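Local coordinates for protein chitin deacetylase 1 (Bombyx mori, PDB 5ZNT) that hydrolyses the N-acetyl groups of N-acetylglucosamine residues in chitin to give chitosan and acetate, using zinc, through the carbohydrate esterase 4 domain held in this chain, at residues D46-N50 with N51-L55; K348-G352 with E353-L357; E279-E282 with A283-W287; L267-H270 with A271-K275. All coordinates share one frame; numbering follows the deposited sequence.

Interaction 1 (D46-N50 with N51-L55). With ZN (zinc ion), chain C; NAG (2-acetamido-2-deoxy-beta-D-glucopyranose), chain B.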
loop_
_atom_site.group_PDB
_atom_site.type_symbol
_atom_site.label_atom_id
_atom_site.label_comp_id
_atom_site.label_asym_id
_atom_site.label_seq_id
_atom_site.Cartn_x
_atom_site.Cartn_y
_atom_site.Cartn_z
ATOM N N ASP A 46 1.705 1.221 9.215
ATOM C CA ASP A 46 2.019 1.850 10.473
ATOM C C ASP A 46 3.523 1.992 10.637
ATOM O O ASP A 46 4.209 1.758 9.747
ATOM C CB ASP A 46 1.574 1.055 11.743
ATOM C CG ASP A 46 0.093 0.619 11.772
ATOM O OD1 ASP A 46 -0.665 1.111 10.970
ATOM O OD2 ASP A 46 -0.207 -0.227 12.662
ATOM N N ALA A 47 3.969 2.450 11.778
ATOM C CA ALA A 47 5.295 3.007 11.978
ATOM C C ALA A 47 6.465 2.168 11.485
ATOM O O ALA A 47 6.395 1.010 11.475
ATOM C CB ALA A 47 5.493 3.431 13.422
ATOM N N ILE A 48 7.530 2.826 11.094
ATOM C CA ILE A 48 8.739 2.146 10.761
ATOM C C ILE A 48 9.711 2.581 11.860
ATOM O O ILE A 48 10.002 3.710 11.970
ATOM C CB ILE A 48 9.303 2.525 9.396
ATOM C CG1 ILE A 48 8.367 2.087 8.301
ATOM C CG2 ILE A 48 10.671 1.937 9.247
ATOM C CD1 ILE A 48 8.882 2.346 6.950
ATOM N N ASN A 49 10.216 1.658 12.643
ATOM C CA ASN A 49 11.128 2.015 13.735
ATOM C C ASN A 49 11.825 0.745 14.195
ATOM O O ASN A 49 11.727 -0.303 13.545
ATOM C CB ASN A 49 10.387 2.733 14.884
ATOM C CG ASN A 49 9.254 1.906 15.478
ATOM O OD1 ASN A 49 9.297 0.687 15.481
ATOM N ND2 ASN A 49 8.248 2.582 16.023
ATOM N N ASN A 50 12.514 0.816 15.341
ATOM C CA ASN A 50 13.302 -0.340 15.732
ATOM C C ASN A 50 12.431 -1.524 16.156
ATOM O O ASN A 50 12.967 -2.609 16.396
ATOM C CB ASN A 50 14.300 0.045 16.841
ATOM C CG ASN A 50 15.622 0.575 16.281
ATOM O OD1 ASN A 50 15.916 0.402 15.092
ATOM N ND2 ASN A 50 16.430 1.205 17.135
ATOM N N ASN A 51 11.108 -1.366 16.242
ATOM C CA ASN A 51 10.273 -2.550 16.409
ATOM C C ASN A 51 10.315 -3.468 15.184
ATOM O O ASN A 51 10.004 -4.657 15.316
ATOM C CB ASN A 51 8.801 -2.193 16.668
ATOM C CG ASN A 51 8.580 -1.352 17.945
ATOM O OD1 ASN A 51 9.495 -1.075 18.708
ATOM N ND2 ASN A 51 7.349 -0.911 18.131
ATOM N N ASN A 52 10.641 -2.941 13.998
ATOM C CA ASN A 52 10.534 -3.737 12.771
ATOM C C ASN A 52 11.664 -3.538 11.758
ATOM O O ASN A 52 11.667 -4.230 10.738
ATOM C CB ASN A 52 9.182 -3.459 12.078
ATOM C CG ASN A 52 8.860 -1.963 11.985
ATOM O OD1 ASN A 52 9.669 -1.167 11.516
ATOM N ND2 ASN A 52 7.665 -1.583 12.436
ATOM N N ILE A 53 12.653 -2.680 12.027
ATOM C CA ILE A 53 13.695 -2.411 11.037
ATOM C C ILE A 53 14.480 -3.683 10.727
ATOM O O ILE A 53 14.765 -3.986 9.562
ATOM C CB ILE A 53 14.604 -1.256 11.520
ATOM C CG1 ILE A 53 13.894 0.109 11.305
ATOM C CG2 ILE A 53 15.962 -1.307 10.801
ATOM C CD1 ILE A 53 14.455 1.288 12.209
ATOM N N GLU A 54 14.776 -4.485 11.748
ATOM C CA GLU A 54 15.507 -5.725 11.513
ATOM C C GLU A 54 14.657 -6.755 10.778
ATOM O O GLU A 54 15.185 -7.530 9.972
ATOM C CB GLU A 54 16.006 -6.302 12.839
ATOM C CG GLU A 54 17.167 -5.527 13.448
ATOM C CD GLU A 54 18.413 -5.557 12.572
ATOM O OE1 GLU A 54 18.971 -6.669 12.369
ATOM O OE2 GLU A 54 18.816 -4.469 12.079
ATOM N N LEU A 55 13.356 -6.818 11.071
ATOM C CA LEU A 55 12.486 -7.699 10.293
ATOM C C LEU A 55 12.567 -7.363 8.803
ATOM O O LEU A 55 12.677 -8.263 7.957
ATOM C CB LEU A 55 11.042 -7.590 10.785
ATOM C CG LEU A 55 10.030 -8.297 9.879
ATOM C CD1 LEU A 55 10.092 -9.810 10.068
ATOM C CD2 LEU A 55 8.631 -7.790 10.103
HETATM ZN ZN ZN C . -2.767 1.246 10.631
HETATM C C1 NAG B . 16.605 4.874 13.158
HETATM C C2 NAG B . 17.380 4.054 14.169
HETATM C C3 NAG B . 18.867 4.087 13.818
HETATM C C4 NAG B . 19.090 3.691 12.358
HETATM C C5 NAG B . 18.139 4.452 11.438
HETATM C C6 NAG B . 18.169 3.965 10.008
HETATM C C7 NAG B . 16.083 4.208 16.261
HETATM C C8 NAG B . 16.096 4.707 17.676
HETATM N N2 NAG B . 17.168 4.495 15.537
HETATM O O3 NAG B . 19.540 3.209 14.709
HETATM O O4 NAG B . 20.354 4.150 11.896
HETATM O O5 NAG B . 16.790 4.331 11.896
HETATM O O6 NAG B . 17.941 2.563 9.948
HETATM O O7 NAG B . 15.114 3.598 15.784
HETATM O O HOH W 1 -2.962 -0.216 12.195
HETATM O O HOH W 2 6.347 -0.115 15.171
HETATM O O HOH W 3 14.632 -3.849 14.598
HETATM O O HOH W 4 -3.208 -0.510 9.219
HETATM O O HOH W 5 -4.973 0.847 10.101
#
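Asn49 reaches forward round the bend with its side-chain oxygen: OD1 accepts the backbone N of Asn51 at 2.8 Å, which makes an Asx turn. The torsion responsible places CG of Asn49 between its own N and carbonyl carbon (chi1 58°), which brings OD1 round to the amide of Asn51. The side-chain amides of Asn49 and Asn51 are steeply inclined to each other (69°), and a water donating to Asn49 OD1 bonds weakly to Asn51 ND2. The backbone oxygen of Asn49 is gripped as well, by Asn52 N at 2.9 Å and more weakly by Ile53 N, so one residue ties up three successive amides. Asn52 answers in the reverse direction. Although it stands at the N-cap position, its amide turns back to the preceding loop: OD1 accepts Asn49 N at 3.1 Å while ND2 donates to Ala47 O at 3.0 Å. Each end of this buried amide has a backbone partner, which fixes its rotation. On the outer side, Asn50 OD1 lies 3.4 Å from Ile53 CD1, and Asn50 ND2 is 3.0 Å from O7 of the N-acetylglucosamine carried by Asn84. At the other end of the bend, Asp46 OD1 binds the zinc ion at 2.1 Å, with His101 and His105 as its other protein ligands. The bend leads from strand 38-45 into helix 53-59. Ile48 packs on strand 75-78 and helix 85-93, while Asn52 and Leu55 rest on Ala271 of helix 271-276, whose Lys275 reaches Asn51 O.

Interaction 2 (K348-G352 with E353-L357)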
loop_
_atom_site.group_PDB
_atom_site.type_symbol
_atom_site.label_atom_id
_atom_site.label_comp_id
_atom_site.label_asym_id
_atom_site.label_seq_id
_atom_site.Cartn_x
_atom_site.Cartn_y
_atom_site.Cartn_z
ATOM N N LYS A 348 2.355 20.861 22.235
ATOM C CA LYS A 348 1.092 21.013 22.934
ATOM C C LYS A 348 -0.023 20.256 22.235
ATOM O O LYS A 348 -1.078 20.048 22.834
ATOM C CB LYS A 348 0.729 22.491 23.073
ATOM C CG LYS A 348 0.505 23.194 21.736
ATOM C CD LYS A 348 0.172 24.677 21.934
ATOM C CE LYS A 348 0.152 25.411 20.600
ATOM N NZ LYS A 348 -0.198 26.859 20.791
ATOM N N GLU A 349 0.188 19.808 20.994
ATOM C CA GLU A 349 -0.838 18.995 20.339
ATOM C C GLU A 349 -0.854 17.564 20.848
ATOM O O GLU A 349 -1.826 16.849 20.597
ATOM C CB GLU A 349 -0.630 18.970 18.822
ATOM C CG GLU A 349 -0.647 20.352 18.140
ATOM C CD GLU A 349 -0.566 20.227 16.625
ATOM O OE1 GLU A 349 -1.510 19.670 16.034
ATOM O OE2 GLU A 349 0.447 20.655 16.028
ATOM N N VAL A 350 0.225 17.116 21.482
ATOM C CA VAL A 350 0.360 15.768 22.028
ATOM C C VAL A 350 0.718 15.937 23.505
ATOM O O VAL A 350 1.843 15.626 23.926
ATOM C CB VAL A 350 1.417 14.959 21.258
ATOM C CG1 VAL A 350 1.441 13.519 21.733
ATOM C CG2 VAL A 350 1.132 14.994 19.752
ATOM N N PRO A 351 -0.197 16.451 24.309
ATOM C CA PRO A 351 0.180 16.918 25.655
ATOM C C PRO A 351 0.720 15.789 26.530
ATOM O O PRO A 351 0.194 14.681 26.538
ATOM C CB PRO A 351 -1.130 17.502 26.203
ATOM C CG PRO A 351 -2.225 16.867 25.381
ATOM C CD PRO A 351 -1.624 16.658 24.010
ATOM N N GLY A 352 1.819 16.063 27.219
ATOM C CA GLY A 352 2.392 15.124 28.179
ATOM C C GLY A 352 3.506 14.257 27.623
ATOM O O GLY A 352 4.536 14.054 28.275
ATOM N N GLU A 353 3.335 13.782 26.399
ATOM C CA GLU A 353 4.278 12.846 25.822
ATOM C C GLU A 353 5.527 13.549 25.349
ATOM O O GLU A 353 5.493 14.698 24.891
ATOM C CB GLU A 353 3.656 12.121 24.640
ATOM C CG GLU A 353 2.324 11.490 24.952
ATOM C CD GLU A 353 1.952 10.507 23.878
ATOM O OE1 GLU A 353 2.692 9.498 23.716
ATOM O OE2 GLU A 353 0.959 10.786 23.180
ATOM N N THR A 354 6.636 12.836 25.447
ATOM C CA THR A 354 7.871 13.168 24.773
ATOM C C THR A 354 8.110 12.075 23.744
ATOM O O THR A 354 8.104 10.888 24.092
ATOM C CB THR A 354 9.032 13.248 25.771
ATOM O OG1 THR A 354 8.887 14.425 26.581
ATOM C CG2 THR A 354 10.359 13.289 25.057
ATOM N N ILE A 355 8.309 12.454 22.480
ATOM C CA ILE A 355 8.425 11.461 21.415
ATOM C C ILE A 355 9.759 11.638 20.723
ATOM O O ILE A 355 10.123 12.756 20.338
ATOM C CB ILE A 355 7.250 11.542 20.428
ATOM C CG1 ILE A 355 5.976 11.193 21.193
ATOM C CG2 ILE A 355 7.452 10.512 19.280
ATOM C CD1 ILE A 355 4.782 11.925 20.777
ATOM N N ASN A 356 10.513 10.544 20.624
ATOM C CA ASN A 356 11.791 10.545 19.936
ATOM C C ASN A 356 11.558 10.434 18.437
ATOM O O ASN A 356 10.859 9.527 17.972
ATOM C CB ASN A 356 12.666 9.374 20.394
ATOM C CG ASN A 356 13.191 9.553 21.795
ATOM O OD1 ASN A 356 13.080 10.633 22.384
ATOM N ND2 ASN A 356 13.768 8.495 22.342
ATOM N N LEU A 357 12.167 11.334 17.685
ATOM C CA LEU A 357 12.077 11.322 16.238
ATOM C C LEU A 357 13.497 11.278 15.711
ATOM O O LEU A 357 14.293 12.179 16.002
ATOM C CB LEU A 357 11.336 12.561 15.731
ATOM C CG LEU A 357 10.963 12.567 14.252
ATOM C CD1 LEU A 357 9.706 13.433 14.063
ATOM C CD2 LEU A 357 12.103 13.115 13.405
#
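Val350 meets the following segment with its CG1 methyl, which touches two side chains there: Ile355 CD1 at 3.8 Å and the carboxylate of Glu353, whose OE2 comes within 3.1 Å. Setting CG1 opposite the backbone N (chi1 -174°) swings this methyl toward both partners, and Trp369 of the following loop adds a further apolar neighbour. The carbonyl of Val350 begins a type II beta turn that ends at Glu353, closed by a weak hydrogen bond from Glu353 N to Val350 O at 3.4 Å. Pro351 and Gly352 fill the two central positions, the familiar Pro-Gly pairing of this turn. The ring of Pro351 holds phi near the value the first corner needs and points away from Glu353 and the strand. Gly352 has a positive phi (96°), where a beta carbon would press on the carbonyl oxygen of Pro351. The turn lies in the connection between strands 341-345 and 355-359, an antiparallel pair. Beyond it the Glu353 side chain passes slantwise across Val350, its CB and CG both 3.9 Å from CG1, and its OE2 forms a salt bridge with Lys81. A glutamine here would probably leave Lys81 without its countercharge, the neutral amide offering no salt bridge. Ile355, already in the strand, keeps its main chain paired with Leu345 while its CD1 leans back to Val350.

Interaction 3 (E279-E282 with A283-W287)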
loop_
_atom_site.group_PDB
_atom_site.type_symbol
_atom_site.label_atom_id
_atom_site.label_comp_id
_atom_site.label_asym_id
_atom_site.label_seq_id
_atom_site.Cartn_x
_atom_site.Cartn_y
_atom_site.Cartn_z
ATOM N N GLU A 279 6.670 -18.651 13.133
ATOM C CA GLU A 279 6.276 -19.623 12.111
ATOM C C GLU A 279 5.587 -18.948 10.927
ATOM O O GLU A 279 5.614 -19.474 9.808
ATOM C CB GLU A 279 5.372 -20.707 12.707
ATOM C CG GLU A 279 4.100 -20.123 13.279
ATOM C CD GLU A 279 4.184 -19.412 14.639
ATOM O OE1 GLU A 279 3.078 -19.022 15.188
ATOM O OE2 GLU A 279 5.295 -19.215 15.255
ATOM N N PHE A 280 4.940 -17.808 11.152
ATOM C CA PHE A 280 4.345 -17.101 10.024
ATOM C C PHE A 280 5.430 -16.477 9.159
ATOM O O PHE A 280 5.392 -16.590 7.927
ATOM C CB PHE A 280 3.349 -16.030 10.496
ATOM C CG PHE A 280 2.127 -16.587 11.216
ATOM C CD1 PHE A 280 1.792 -17.932 11.132
ATOM C CD2 PHE A 280 1.307 -15.752 11.961
ATOM C CE1 PHE A 280 0.663 -18.435 11.796
ATOM C CE2 PHE A 280 0.183 -16.241 12.616
ATOM C CZ PHE A 280 -0.143 -17.583 12.532
ATOM N N LEU A 281 6.407 -15.823 9.785
ATOM C CA LEU A 281 7.518 -15.284 9.017
ATOM C C LEU A 281 8.240 -16.394 8.260
ATOM O O LEU A 281 8.545 -16.241 7.075
ATOM C CB LEU A 281 8.498 -14.546 9.927
ATOM C CG LEU A 281 9.720 -13.956 9.216
ATOM C CD1 LEU A 281 9.253 -12.914 8.176
ATOM C CD2 LEU A 281 10.685 -13.340 10.202
ATOM N N GLU A 282 8.503 -17.524 8.928
ATOM C CA GLU A 282 9.207 -18.621 8.268
ATOM C C GLU A 282 8.416 -19.145 7.075
ATOM O O GLU A 282 8.978 -19.364 5.997
ATOM C CB GLU A 282 9.486 -19.746 9.266
ATOM C CG GLU A 282 10.013 -21.016 8.596
ATOM C CD GLU A 282 10.337 -22.120 9.585
ATOM O OE1 GLU A 282 11.073 -21.857 10.559
ATOM O OE2 GLU A 282 9.843 -23.248 9.393
ATOM N N ALA A 283 7.107 -19.331 7.240
ATOM C CA ALA A 283 6.274 -19.794 6.137
ATOM C C ALA A 283 6.222 -18.766 5.012
ATOM O O ALA A 283 6.227 -19.126 3.829
ATOM C CB ALA A 283 4.865 -20.117 6.645
ATOM N N PHE A 284 6.178 -17.482 5.358
ATOM C CA PHE A 284 6.102 -16.441 4.342
ATOM C C PHE A 284 7.370 -16.422 3.493
ATOM O O PHE A 284 7.309 -16.330 2.261
ATOM C CB PHE A 284 5.892 -15.084 5.021
ATOM C CG PHE A 284 5.735 -13.932 4.068
ATOM C CD1 PHE A 284 4.900 -14.029 2.963
ATOM C CD2 PHE A 284 6.408 -12.749 4.291
ATOM C CE1 PHE A 284 4.748 -12.956 2.083
ATOM C CE2 PHE A 284 6.262 -11.666 3.420
ATOM C CZ PHE A 284 5.426 -11.775 2.316
ATOM N N LEU A 285 8.529 -16.459 4.141
ATOM C CA LEU A 285 9.784 -16.450 3.402
ATOM C C LEU A 285 9.947 -17.727 2.575
ATOM O O LEU A 285 10.384 -17.670 1.417
ATOM C CB LEU A 285 10.943 -16.266 4.373
ATOM C CG LEU A 285 10.889 -14.911 5.088
ATOM C CD1 LEU A 285 12.098 -14.701 5.970
ATOM C CD2 LEU A 285 10.748 -13.772 4.060
ATOM N N TYR A 286 9.602 -18.881 3.148
ATOM C CA TYR A 286 9.618 -20.115 2.371
ATOM C C TYR A 286 8.777 -19.961 1.111
ATOM O O TYR A 286 9.219 -20.298 0.002
ATOM C CB TYR A 286 9.106 -21.275 3.224
ATOM C CG TYR A 286 9.194 -22.609 2.528
ATOM C CD1 TYR A 286 8.227 -22.997 1.609
ATOM C CD2 TYR A 286 10.244 -23.480 2.788
ATOM C CE1 TYR A 286 8.304 -24.213 0.954
ATOM C CE2 TYR A 286 10.329 -24.709 2.144
ATOM C CZ TYR A 286 9.361 -25.065 1.224
ATOM O OH TYR A 286 9.435 -26.285 0.566
ATOM N N TRP A 287 7.559 -19.438 1.269
ATOM C CA TRP A 287 6.666 -19.231 0.136
ATOM C C TRP A 287 7.275 -18.287 -0.895
ATOM O O TRP A 287 7.282 -18.587 -2.100
ATOM C CB TRP A 287 5.322 -18.694 0.637
ATOM C CG TRP A 287 4.352 -18.461 -0.462
ATOM C CD1 TRP A 287 3.593 -19.415 -1.102
ATOM C CD2 TRP A 287 4.019 -17.204 -1.075
ATOM N NE1 TRP A 287 2.825 -18.828 -2.070
ATOM C CE2 TRP A 287 3.060 -17.475 -2.075
ATOM C CE3 TRP A 287 4.442 -15.875 -0.879
ATOM C CZ2 TRP A 287 2.511 -16.480 -2.872
ATOM C CZ3 TRP A 287 3.891 -14.887 -1.674
ATOM C CH2 TRP A 287 2.944 -15.198 -2.669
#
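Ala283, Phe284, Leu285 and Tyr286 each donate their backbone N to the oxygen four residues earlier, on Glu279, Phe280, Leu281 and Glu282, in an unbroken alpha-helical ladder of 2.8 to 3.0 Å. The bond from Leu285 N to Leu281 O is the straightest of the four, with an N-H...O angle of 171°. The same pair supplies the main side-chain contact, for Leu281 CD1 and Leu285 CD1 meet at 4.0 Å, one turn apart. Different first torsions bring the two leucines together: CG of Leu281 stands opposite its own N (chi1 179°), whereas CG of Leu285 stands opposite its carbonyl carbon (chi1 -64°) and settles 3.3 Å from Leu281 O. Both leucines also touch Glu58 on helix 53-59, and Leu281 reaches Leu55 and Ile59 there. Cutting Leu285 back to an alanine would probably leave Leu281 CD1 without its neighbour along the helix and open a gap beside Glu58. Ala283 and Phe284 bring only their beta carbons to the preceding turn, CB of each lying 3.3 Å from the oxygen of Glu279 and Phe280 respectively. The Phe284 ring goes elsewhere, inward to Phe246, Leu250 and Ile42, and the Phe280 ring stacks on Trp273. Glu282 and Tyr286, by contrast, are exposed. Main-chain bonds therefore account for all the polar bonding between these two turns, while the side chains add dispersion contacts on a helix whose apolar faces are turned to its neighbours and whose outer side carries Glu282 and Tyr286.

Interaction 4 (L267-H270 with A271-K275)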
loop_
_atom_site.group_PDB
_atom_site.type_symbol
_atom_site.label_atom_id
_atom_site.label_comp_id
_atom_site.label_asym_id
_atom_site.label_seq_id
_atom_site.Cartn_x
_atom_site.Cartn_y
_atom_site.Cartn_z
ATOM N N LEU A 267 -0.888 -8.512 -0.576
ATOM C CA LEU A 267 -0.570 -9.149 0.695
ATOM C C LEU A 267 -0.256 -8.043 1.708
ATOM O O LEU A 267 0.858 -7.500 1.748
ATOM C CB LEU A 267 0.582 -10.137 0.543
ATOM C CG LEU A 267 0.343 -11.200 -0.548
ATOM C CD1 LEU A 267 1.598 -12.102 -0.651
ATOM C CD2 LEU A 267 -0.909 -12.031 -0.208
ATOM N N TYR A 268 -1.241 -7.705 2.524
ATOM C CA TYR A 268 -1.206 -6.480 3.322
ATOM C C TYR A 268 -0.919 -6.843 4.771
ATOM O O TYR A 268 -1.766 -7.433 5.442
ATOM C CB TYR A 268 -2.526 -5.728 3.197
ATOM C CG TYR A 268 -3.010 -5.550 1.774
ATOM C CD1 TYR A 268 -2.205 -4.940 0.820
ATOM C CD2 TYR A 268 -4.272 -5.977 1.390
ATOM C CE1 TYR A 268 -2.655 -4.722 -0.472
ATOM C CE2 TYR A 268 -4.722 -5.792 0.091
ATOM C CZ TYR A 268 -3.912 -5.166 -0.833
ATOM O OH TYR A 268 -4.368 -4.969 -2.121
ATOM N N PHE A 269 0.278 -6.494 5.252
ATOM C CA PHE A 269 0.753 -6.930 6.562
ATOM C C PHE A 269 0.863 -5.796 7.570
ATOM O O PHE A 269 0.992 -4.614 7.224
ATOM C CB PHE A 269 2.142 -7.576 6.471
ATOM C CG PHE A 269 2.169 -8.876 5.717
ATOM C CD1 PHE A 269 1.851 -10.067 6.347
ATOM C CD2 PHE A 269 2.543 -8.905 4.384
ATOM C CE1 PHE A 269 1.902 -11.281 5.646
ATOM C CE2 PHE A 269 2.583 -10.102 3.668
ATOM C CZ PHE A 269 2.255 -11.287 4.291
ATOM N N HIS A 270 0.863 -6.196 8.842
ATOM C CA HIS A 270 1.500 -5.449 9.923
ATOM C C HIS A 270 2.751 -6.204 10.316
ATOM O O HIS A 270 2.692 -7.416 10.541
ATOM C CB HIS A 270 0.593 -5.308 11.143
ATOM C CG HIS A 270 -0.641 -4.522 10.868
ATOM N ND1 HIS A 270 -1.799 -5.105 10.402
ATOM C CD2 HIS A 270 -0.900 -3.195 10.974
ATOM C CE1 HIS A 270 -2.725 -4.173 10.251
ATOM N NE2 HIS A 270 -2.207 -3.009 10.595
ATOM N N ALA A 271 3.873 -5.487 10.394
ATOM C CA ALA A 271 5.137 -6.117 10.755
ATOM C C ALA A 271 5.012 -6.918 12.040
ATOM O O ALA A 271 5.548 -8.028 12.144
ATOM C CB ALA A 271 6.223 -5.057 10.913
ATOM N N ALA A 272 4.306 -6.376 13.034
ATOM C CA ALA A 272 4.256 -7.041 14.334
ATOM C C ALA A 272 3.658 -8.448 14.221
ATOM O O ALA A 272 4.062 -9.366 14.946
ATOM C CB ALA A 272 3.455 -6.183 15.318
ATOM N N TRP A 273 2.678 -8.629 13.329
ATOM C CA TRP A 273 2.073 -9.943 13.124
ATOM C C TRP A 273 3.107 -10.958 12.642
ATOM O O TRP A 273 3.141 -12.095 13.125
ATOM C CB TRP A 273 0.915 -9.814 12.136
ATOM C CG TRP A 273 0.103 -11.080 11.881
ATOM C CD1 TRP A 273 -0.972 -11.540 12.611
ATOM C CD2 TRP A 273 0.292 -12.026 10.815
ATOM N NE1 TRP A 273 -1.460 -12.705 12.053
ATOM C CE2 TRP A 273 -0.703 -13.029 10.959
ATOM C CE3 TRP A 273 1.198 -12.121 9.747
ATOM C CZ2 TRP A 273 -0.814 -14.106 10.076
ATOM C CZ3 TRP A 273 1.088 -13.188 8.880
ATOM C CH2 TRP A 273 0.089 -14.174 9.050
ATOM N N LEU A 274 3.991 -10.553 11.719
ATOM C CA LEU A 274 5.077 -11.435 11.286
ATOM C C LEU A 274 6.114 -11.617 12.388
ATOM O O LEU A 274 6.605 -12.727 12.616
ATOM C CB LEU A 274 5.757 -10.870 10.032
ATOM C CG LEU A 274 4.942 -10.968 8.751
ATOM C CD1 LEU A 274 5.576 -10.131 7.616
ATOM C CD2 LEU A 274 4.756 -12.460 8.331
ATOM N N LYS A 275 6.469 -10.536 13.072
ATOM C CA LYS A 275 7.522 -10.614 14.072
ATOM C C LYS A 275 7.088 -11.433 15.279
ATOM O O LYS A 275 7.875 -12.220 15.820
ATOM C CB LYS A 275 7.944 -9.212 14.498
ATOM C CG LYS A 275 9.149 -9.257 15.418
ATOM C CD LYS A 275 9.715 -7.899 15.666
ATOM C CE LYS A 275 10.964 -8.004 16.504
ATOM N NZ LYS A 275 11.428 -6.654 16.861
#
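Phe269, near the end of its strand, is met by two side chains of the helix that follows at once. Leu274 comes over the face of the ring: its CD1 stands 4.2 Å from the Phe269 centroid and 23° off the ring normal, a CH-pi contact displaced toward the CD1 rim, where Leu274 CD1 and Phe269 CD1 are 3.9 Å apart. Trp273 arrives at the edge, its CZ3 lying 3.8 Å from Phe269 CE1 and close to the phenyl plane. The indole is thrown back toward the strand because its CG lies opposite the backbone N (chi1 -176°), carrying the six-membered ring to the phenylalanine. In Leu274 the branch instead lies opposite the carbonyl carbon, as it does in Phe269, and the two side chains cross nearly at right angles. One face and an edge are thus occupied together, which limits how Phe269 can tilt; Phe246 and Phe284 continue the aromatic cluster. His270, at the N-cap position, uses its backbone rather than its ring here: its O takes a weak hydrogen bond from Trp273 N at 3.0 Å, and Trp273 CB packs against the same oxygen. The imidazole leads away from the helix, with ND1 held by Asp235 OD1. The segment axes of strand and helix stand at 78°, so the chain turns sharply at this histidine. Such a turn at the C-terminal end of a parallel strand fits the deacetylase fold of carbohydrate esterase 4 enzymes, in which these strand ends line the metal site: the His270 side chain comes within about 4 Å of the zinc ion.

In the fold
Along the chain the order is interaction 1, interaction 4, interaction 3, interaction 2. Interactions 1 and 4, with centres 11 Å apart, lie at the C-terminal ends of the paired parallel strands 38-45 and 265-270, and bring Asp46 and His270 together beside the zinc ion. Interaction 3 follows interaction 4 on the next helix, again 11 Å away between centres, and its packing on helix 53-59 and the aromatic residues of 267-275 joins all three into one packed body. Interactions 1 and 4 thus flank the metal, with interaction 3 packed behind them. Interaction 2 stands apart in the late antiparallel pair, its centre 20 Å from that of interaction 1 and 37 Å from that of interaction 3.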